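Local coordinates for agmatine N-acetyltransferase (Drosophila melanogaster, PDB 7CIW), which transfers an acetyl group from acetyl-CoA to the amine of agmatine, and probably also acylates arylalkylamines such as dopamine and serotonin, at residues A[8-14]-A[62-68]; A[73-77]-A[146-150]; A[48-52]-A[100-104]. The protein carries 1 engineered substitution. Numbering follows the deposited sequence.

Overall arrangement
From the N terminus, strand 10-13 pairs with strand 62-67 in contact 1, closing a loop of 47 residues that includes helix 47-54. That helix meets helix 99-114 in contact 3, which also closes 47 residues, so contacts 1 and 3 cross along the chain, as do 3 and 2. Contact 2 opens only after contact 1 has closed and spans 68 residues: strand 70-80, next to 62-67 in the same sheet, packs against helix 142-156. Contacts 1 and 2, centres about 10 Å apart, touch through the backbone pairs F63-V75 and A65-A73. Contact 3, its centre about 20 Å from that of contact 2 and across the chain's centre, holds the guanidinium of bound N-acetylagmatine.

Contact 1 of 3, residues A[8-14]-A[62-68]; sequences DIVVRQV and CFVALHE
Residues 10-13 and 62-67 are antiparallel neighbours in the GNAT sheet, their short axes 4.6 Å apart with N-to-C directions at 142°. The hydrogen-bonded pairs are V10-L66 and R12-V64; V11-A65 and Q13-F63 are non-hydrogen-bonded. Each hydrogen-bonded pair exchanges two bonds: V10 N to L66 O 3.0 Å, L66 N to V10 O 2.7 Å, R12 N to V64 O and V64 N to R12 O both 2.8 Å. V14 N continues the series to C62 O at 2.9 Å, and a water joins C62 N to V14 O. At the other end D8 OD2 accepts E68 N at 3.3 Å. On one face R12 (m) puts CG 3.6 Å from L66 CD1; R12 NE bonds weakly to M1 O. V11, A65 and F63 (m) lie on the face that meets helix 142-156, V11 CG1 4.2 Å from F63 CB; Q13 NE2 bonds to G60 O. Main-chain donors and acceptors on the facing edges satisfy one another, while F63 and A65 bond to strand 70-80.

Contact 2 of 3, residues A[73-77]-A[146-150]; sequences AAVVA and LMETV
Strand 73-77 carries helix 146-150 on one face, with the short axes 8.8 Å apart at closest and their N-to-C directions 31° apart (signed crossing angle -31°). The strand is extended and the helix regular, V150 N donating to L146 O at 3.0 Å. Side chains alternate along the strand: the CA-to-CB bonds of A73, V75 and A77 point toward the helix, those of A74 and V76 away. V75 and L146 each bury 79 Å² and their CA atoms lie 6.3 Å apart. V75, in the p rotamer, sets CG1 between two residues one helical turn apart, 3.8 Å from L146 CB and 3.6 Å from V150 CG2, while its CG2 lies 4.3 Å from M147 SD. L146 (m, t) extends its side chain so that L146 CD1 rests 3.6 Å from A73 CB and 3.5 Å from A74 N. V150 (t), with 51 Å² buried, spans the next step of the strand: besides CG2 on V75, its CG1 sits 4.0 Å from A77 CB. The alanines at 73 and 77 flank V75; side-chain contacts are apolar, with no hydrogen bond between the segments. Such a helix against the central sheet is a layer of the GNAT fold, following the CoA-binding loop of G139 and N141, with G143 in its first turn. Strand 125-133 lies beside the contact, with V75 on V128 and L131 and V150 on L126. Strand 62-67 flanks the other edge, F63 touching both V75 and T149, while helix 19-30 packs L22 and F25 on A74 from the opposite face.

Contact 3 of 3, residues A[48-52]-A[100-104]; sequences ADKEF and WGSIL. With G0R (N-(4-carbamimidamidobutyl)ethanamide), chain C.
Two helices, 48-52 and 100-104, meet around the indole of W100, their short axes 10.8 Å apart at closest and N-to-C directions at 53°. The nearest CA atoms, those of D49 and W100, are 5.7 Å apart. W100 (chi1 t, chi2 -136°) buries 112 Å². A48 comes first, its CB 3.4 Å from W100 CD1 and its carbonyl O over the indole face. D49 follows: its CA makes a CH-pi contact 3.7 Å from the centroid of the six-membered ring, 13° off the normal. With chi1 t, its carboxylate grips the guanidinium end of bound N-acetylagmatine, D49 OD1 accepting G0R N11 at 2.5 Å and D49 OD2 accepting G0R N12 at 3.1 Å; OD1 also bonds to Y31 OH. D49 OD2 lies 3.8 Å from I103 CD1, which is 3.7 Å from G0R N12, and W100 CZ3 is 3.3 Å from G0R N11. One turn on, F52 (t) places CB 3.8 Å from W100 CZ2. The contact thus forms the acidic end of the pocket, which holds the product's guanidinium. Helix 84-95 adds Y95, which touches A48 and W100, while H129 of strand 125-133 meets the F52 ring edge-to-face.

Contact 1 of 3, residues A[8-14]-A[62-68]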
# COMPACT_ATOMS: atom_id res chain seq x y z
N ASP A 8 1.76 -24.04 7.85
CA ASP A 8 2.02 -24.35 6.45
C ASP A 8 2.07 -23.08 5.60
O ASP A 8 1.75 -23.11 4.41
CB ASP A 8 0.96 -25.32 5.91
CG ASP A 8 1.26 -25.81 4.48
OD1 ASP A 8 2.05 -26.76 4.33
OD2 ASP A 8 0.66 -25.27 3.51
N ILE A 9 2.47 -21.95 6.17
CA ILE A 9 2.51 -20.70 5.43
C ILE A 9 3.97 -20.35 5.14
O ILE A 9 4.81 -20.36 6.05
CB ILE A 9 1.80 -19.56 6.17
CG1 ILE A 9 0.33 -19.93 6.38
CG2 ILE A 9 1.88 -18.29 5.36
CD1 ILE A 9 -0.40 -18.99 7.30
N VAL A 10 4.25 -20.06 3.88
CA VAL A 10 5.59 -19.71 3.41
C VAL A 10 5.49 -18.35 2.75
O VAL A 10 4.54 -18.09 2.00
CB VAL A 10 6.13 -20.74 2.41
CG1 VAL A 10 7.60 -20.45 2.09
CG2 VAL A 10 5.94 -22.15 2.92
N VAL A 11 6.47 -17.49 3.00
CA VAL A 11 6.54 -16.20 2.32
C VAL A 11 7.47 -16.33 1.12
O VAL A 11 8.58 -16.88 1.23
CB VAL A 11 7.01 -15.09 3.29
CG1 VAL A 11 7.34 -13.82 2.53
CG2 VAL A 11 5.93 -14.83 4.31
N ARG A 12 7.02 -15.86 -0.04
CA ARG A 12 7.79 -15.92 -1.27
C ARG A 12 7.77 -14.56 -1.95
O ARG A 12 6.84 -13.77 -1.78
CB ARG A 12 7.24 -16.96 -2.25
CG ARG A 12 7.07 -18.35 -1.68
CD ARG A 12 8.39 -19.10 -1.67
NE ARG A 12 8.96 -19.27 -3.01
CZ ARG A 12 8.57 -20.19 -3.88
NH1 ARG A 12 7.60 -21.05 -3.57
NH2 ARG A 12 9.15 -20.27 -5.08
N GLN A 13 8.79 -14.32 -2.76
CA GLN A 13 8.81 -13.14 -3.61
C GLN A 13 7.94 -13.39 -4.84
O GLN A 13 7.98 -14.48 -5.43
CB GLN A 13 10.24 -12.83 -4.03
CG GLN A 13 10.43 -11.56 -4.83
CD GLN A 13 11.88 -11.40 -5.25
OE1 GLN A 13 12.35 -12.10 -6.14
NE2 GLN A 13 12.60 -10.51 -4.59
N VAL A 14 7.15 -12.39 -5.21
CA VAL A 14 6.37 -12.48 -6.44
C VAL A 14 7.31 -12.37 -7.63
O VAL A 14 8.08 -11.40 -7.75
CB VAL A 14 5.30 -11.38 -6.49
CG1 VAL A 14 4.47 -11.49 -7.77
CG2 VAL A 14 4.40 -11.47 -5.26
N CYS A 62 7.82 -7.22 -3.82
CA CYS A 62 6.45 -7.69 -3.65
C CYS A 62 6.50 -9.12 -3.15
O CYS A 62 7.25 -9.94 -3.69
CB CYS A 62 5.71 -7.61 -4.98
SG CYS A 62 5.47 -5.92 -5.54
N PHE A 63 5.74 -9.42 -2.09
CA PHE A 63 5.82 -10.72 -1.43
C PHE A 63 4.42 -11.27 -1.17
O PHE A 63 3.47 -10.52 -0.98
CB PHE A 63 6.60 -10.63 -0.11
CG PHE A 63 8.00 -10.14 -0.29
CD1 PHE A 63 9.03 -11.02 -0.53
CD2 PHE A 63 8.28 -8.79 -0.22
CE1 PHE A 63 10.33 -10.56 -0.71
CE2 PHE A 63 9.57 -8.32 -0.39
CZ PHE A 63 10.59 -9.21 -0.64
N VAL A 64 4.32 -12.60 -1.18
CA VAL A 64 3.07 -13.28 -0.85
C VAL A 64 3.31 -14.35 0.20
O VAL A 64 4.40 -14.92 0.30
CB VAL A 64 2.41 -13.90 -2.10
CG1 VAL A 64 1.92 -12.80 -3.03
CG2 VAL A 64 3.37 -14.85 -2.82
N ALA A 65 2.28 -14.62 0.98
CA ALA A 65 2.23 -15.78 1.85
C ALA A 65 1.41 -16.87 1.18
O ALA A 65 0.30 -16.61 0.70
CB ALA A 65 1.63 -15.43 3.22
N LEU A 66 1.98 -18.08 1.12
CA LEU A 66 1.41 -19.21 0.41
C LEU A 66 1.01 -20.29 1.40
O LEU A 66 1.74 -20.56 2.36
CB LEU A 66 2.43 -19.83 -0.56
CG LEU A 66 2.89 -19.07 -1.79
CD1 LEU A 66 3.92 -19.91 -2.56
CD2 LEU A 66 1.69 -18.76 -2.66
N HIS A 67 -0.13 -20.91 1.14
CA HIS A 67 -0.61 -22.07 1.89
C HIS A 67 -1.22 -23.02 0.87
O HIS A 67 -2.23 -22.70 0.25
CB HIS A 67 -1.63 -21.65 2.96
CG HIS A 67 -2.34 -22.80 3.59
ND1 HIS A 67 -1.75 -23.62 4.52
CD2 HIS A 67 -3.60 -23.27 3.42
CE1 HIS A 67 -2.61 -24.55 4.90
NE2 HIS A 67 -3.74 -24.36 4.25
N GLU A 68 -0.58 -24.18 0.67
CA GLU A 68 -1.01 -25.16 -0.33
C GLU A 68 -1.04 -24.57 -1.73
O GLU A 68 -1.94 -24.86 -2.53
CB GLU A 68 -2.38 -25.76 0.03
CG GLU A 68 -2.46 -26.35 1.42
CD GLU A 68 -3.59 -27.35 1.56
OE1 GLU A 68 -3.64 -28.06 2.58
OE2 GLU A 68 -4.43 -27.43 0.64
O HOH W 1 8.40 -8.62 -6.51

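Contact 2 of 3, residues A[73-77]-A[146-150]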
# COMPACT_ATOMS: atom_id res chain seq x y z
N ALA A 73 -1.99 -13.93 1.61
CA ALA A 73 -1.66 -12.58 2.01
C ALA A 73 -0.65 -12.03 1.00
O ALA A 73 0.07 -12.79 0.36
CB ALA A 73 -1.08 -12.53 3.44
N ALA A 74 -0.61 -10.71 0.87
CA ALA A 74 0.30 -10.12 -0.09
C ALA A 74 0.68 -8.71 0.33
O ALA A 74 -0.11 -8.00 0.95
CB ALA A 74 -0.32 -10.07 -1.50
N VAL A 75 1.89 -8.30 -0.05
CA VAL A 75 2.34 -6.92 0.12
C VAL A 75 3.00 -6.46 -1.17
O VAL A 75 3.72 -7.22 -1.83
CB VAL A 75 3.28 -6.80 1.35
CG1 VAL A 75 4.58 -7.62 1.16
CG2 VAL A 75 3.57 -5.32 1.68
N VAL A 76 2.70 -5.23 -1.57
CA VAL A 76 3.26 -4.63 -2.78
C VAL A 76 3.99 -3.38 -2.34
O VAL A 76 3.40 -2.52 -1.68
CB VAL A 76 2.18 -4.31 -3.81
CG1 VAL A 76 2.76 -3.51 -4.97
CG2 VAL A 76 1.52 -5.58 -4.31
N ALA A 77 5.27 -3.28 -2.67
CA ALA A 77 6.07 -2.13 -2.28
C ALA A 77 6.95 -1.71 -3.45
O ALA A 77 7.24 -2.51 -4.34
CB ALA A 77 6.92 -2.43 -1.04
N LEU A 146 4.67 -9.90 6.63
CA LEU A 146 4.98 -9.36 5.32
C LEU A 146 5.64 -7.98 5.41
O LEU A 146 6.58 -7.70 4.66
CB LEU A 146 3.72 -9.30 4.45
CG LEU A 146 3.21 -10.68 4.03
CD1 LEU A 146 1.89 -10.57 3.32
CD2 LEU A 146 4.23 -11.35 3.14
N MET A 147 5.16 -7.11 6.31
CA MET A 147 5.82 -5.82 6.50
C MET A 147 7.26 -5.98 6.97
O MET A 147 8.15 -5.24 6.54
CB MET A 147 5.03 -4.96 7.49
CG MET A 147 3.65 -4.54 6.98
SD MET A 147 3.70 -3.44 5.56
CE MET A 147 4.36 -1.93 6.28
N GLU A 148 7.52 -6.95 7.85
CA GLU A 148 8.90 -7.20 8.25
C GLU A 148 9.74 -7.68 7.08
O GLU A 148 10.92 -7.31 6.94
CB GLU A 148 8.94 -8.21 9.40
CG GLU A 148 8.33 -7.65 10.69
CD GLU A 148 9.32 -6.83 11.50
OE1 GLU A 148 10.42 -6.54 10.99
OE2 GLU A 148 8.99 -6.45 12.65
N THR A 149 9.15 -8.49 6.20
CA THR A 149 9.88 -8.94 5.01
C THR A 149 10.25 -7.77 4.12
O THR A 149 11.36 -7.71 3.59
CB THR A 149 9.03 -9.96 4.25
OG1 THR A 149 8.70 -11.04 5.13
CG2 THR A 149 9.78 -10.50 3.03
N VAL A 150 9.32 -6.82 3.96
CA VAL A 150 9.60 -5.62 3.18
C VAL A 150 10.71 -4.81 3.82
O VAL A 150 11.61 -4.31 3.13
CB VAL A 150 8.32 -4.79 3.01
CG1 VAL A 150 8.66 -3.41 2.42
CG2 VAL A 150 7.34 -5.55 2.14

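Contact 3 of 3, residues A[48-52]-A[100-104]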
# COMPACT_ATOMS: atom_id res chain seq x y z
N ALA A 48 -5.64 0.83 -14.85
CA ALA A 48 -4.43 1.56 -14.51
C ALA A 48 -4.05 1.37 -13.05
O ALA A 48 -2.86 1.34 -12.70
CB ALA A 48 -4.60 3.04 -14.83
N ASP A 49 -5.06 1.25 -12.18
CA ASP A 49 -4.85 0.96 -10.76
C ASP A 49 -4.14 -0.38 -10.59
O ASP A 49 -3.06 -0.46 -9.98
CB ASP A 49 -6.21 0.97 -10.07
CG ASP A 49 -6.15 0.81 -8.55
OD1 ASP A 49 -5.17 0.24 -8.01
OD2 ASP A 49 -7.13 1.24 -7.89
N LYS A 50 -4.73 -1.44 -11.14
CA LYS A 50 -4.12 -2.76 -11.09
C LYS A 50 -2.73 -2.76 -11.72
O LYS A 50 -1.80 -3.37 -11.19
CB LYS A 50 -5.02 -3.77 -11.82
CG LYS A 50 -6.43 -3.83 -11.23
CD LYS A 50 -7.32 -4.89 -11.90
CE LYS A 50 -7.73 -4.46 -13.30
NZ LYS A 50 -8.66 -5.46 -13.93
N GLU A 51 -2.59 -2.09 -12.86
CA GLU A 51 -1.30 -2.07 -13.55
C GLU A 51 -0.23 -1.40 -12.71
O GLU A 51 0.93 -1.84 -12.70
CB GLU A 51 -1.45 -1.37 -14.90
CG GLU A 51 -2.14 -2.23 -15.95
CD GLU A 51 -2.27 -1.52 -17.29
OE1 GLU A 51 -1.40 -0.68 -17.60
OE2 GLU A 51 -3.24 -1.81 -18.02
N PHE A 52 -0.58 -0.34 -11.98
CA PHE A 52 0.42 0.31 -11.15
C PHE A 52 0.91 -0.62 -10.05
O PHE A 52 2.12 -0.70 -9.80
CB PHE A 52 -0.12 1.59 -10.51
CG PHE A 52 0.77 2.09 -9.42
CD1 PHE A 52 2.06 2.52 -9.73
CD2 PHE A 52 0.39 2.05 -8.10
CE1 PHE A 52 2.92 2.96 -8.74
CE2 PHE A 52 1.25 2.48 -7.10
CZ PHE A 52 2.52 2.94 -7.43
N TRP A 100 -9.52 5.57 -10.52
CA TRP A 100 -8.10 5.67 -10.24
C TRP A 100 -7.69 7.13 -10.05
O TRP A 100 -6.87 7.44 -9.17
CB TRP A 100 -7.31 5.02 -11.37
CG TRP A 100 -5.81 4.95 -11.25
CD1 TRP A 100 -4.92 5.22 -12.24
CD2 TRP A 100 -5.04 4.55 -10.11
NE1 TRP A 100 -3.63 5.02 -11.79
CE2 TRP A 100 -3.68 4.61 -10.49
CE3 TRP A 100 -5.36 4.15 -8.81
CZ2 TRP A 100 -2.64 4.31 -9.61
CZ3 TRP A 100 -4.33 3.84 -7.95
CH2 TRP A 100 -2.99 3.92 -8.35
N GLY A 101 -8.26 8.04 -10.84
CA GLY A 101 -7.95 9.45 -10.69
C GLY A 101 -8.33 9.99 -9.32
O GLY A 101 -7.59 10.78 -8.73
N SER A 102 -9.49 9.57 -8.79
CA SER A 102 -9.90 9.99 -7.45
C SER A 102 -8.96 9.42 -6.39
O SER A 102 -8.56 10.12 -5.45
CB SER A 102 -11.33 9.54 -7.18
OG SER A 102 -12.25 10.23 -8.01
N ILE A 103 -8.60 8.14 -6.53
CA ILE A 103 -7.69 7.52 -5.58
C ILE A 103 -6.32 8.19 -5.65
O ILE A 103 -5.71 8.54 -4.63
CB ILE A 103 -7.61 6.00 -5.84
CG1 ILE A 103 -8.98 5.36 -5.59
CG2 ILE A 103 -6.49 5.35 -5.03
CD1 ILE A 103 -9.05 3.86 -5.86
N LEU A 104 -5.82 8.42 -6.87
CA LEU A 104 -4.52 9.07 -7.02
C LEU A 104 -4.53 10.50 -6.49
O LEU A 104 -3.52 10.97 -5.96
CB LEU A 104 -4.10 9.08 -8.49
CG LEU A 104 -3.32 7.86 -8.95
CD1 LEU A 104 -3.11 7.94 -10.45
CD2 LEU A 104 -1.99 7.74 -8.21
C10 G0R C . -4.99 1.45 -4.77
N12 G0R C . -6.44 1.36 -4.86
C1 G0R C . -0.74 -0.41 2.35
C2 G0R C . -2.03 -0.04 1.61
C5 G0R C . -3.55 1.76 0.69
C6 G0R C . -3.25 2.19 -0.75
C7 G0R C . -4.46 2.81 -1.45
C8 G0R C . -5.18 1.91 -2.47
N4 G0R C . -2.34 1.36 1.39
N9 G0R C . -4.42 1.71 -3.68
N11 G0R C . -4.18 1.25 -5.94
O3 G0R C . -2.76 -0.89 1.23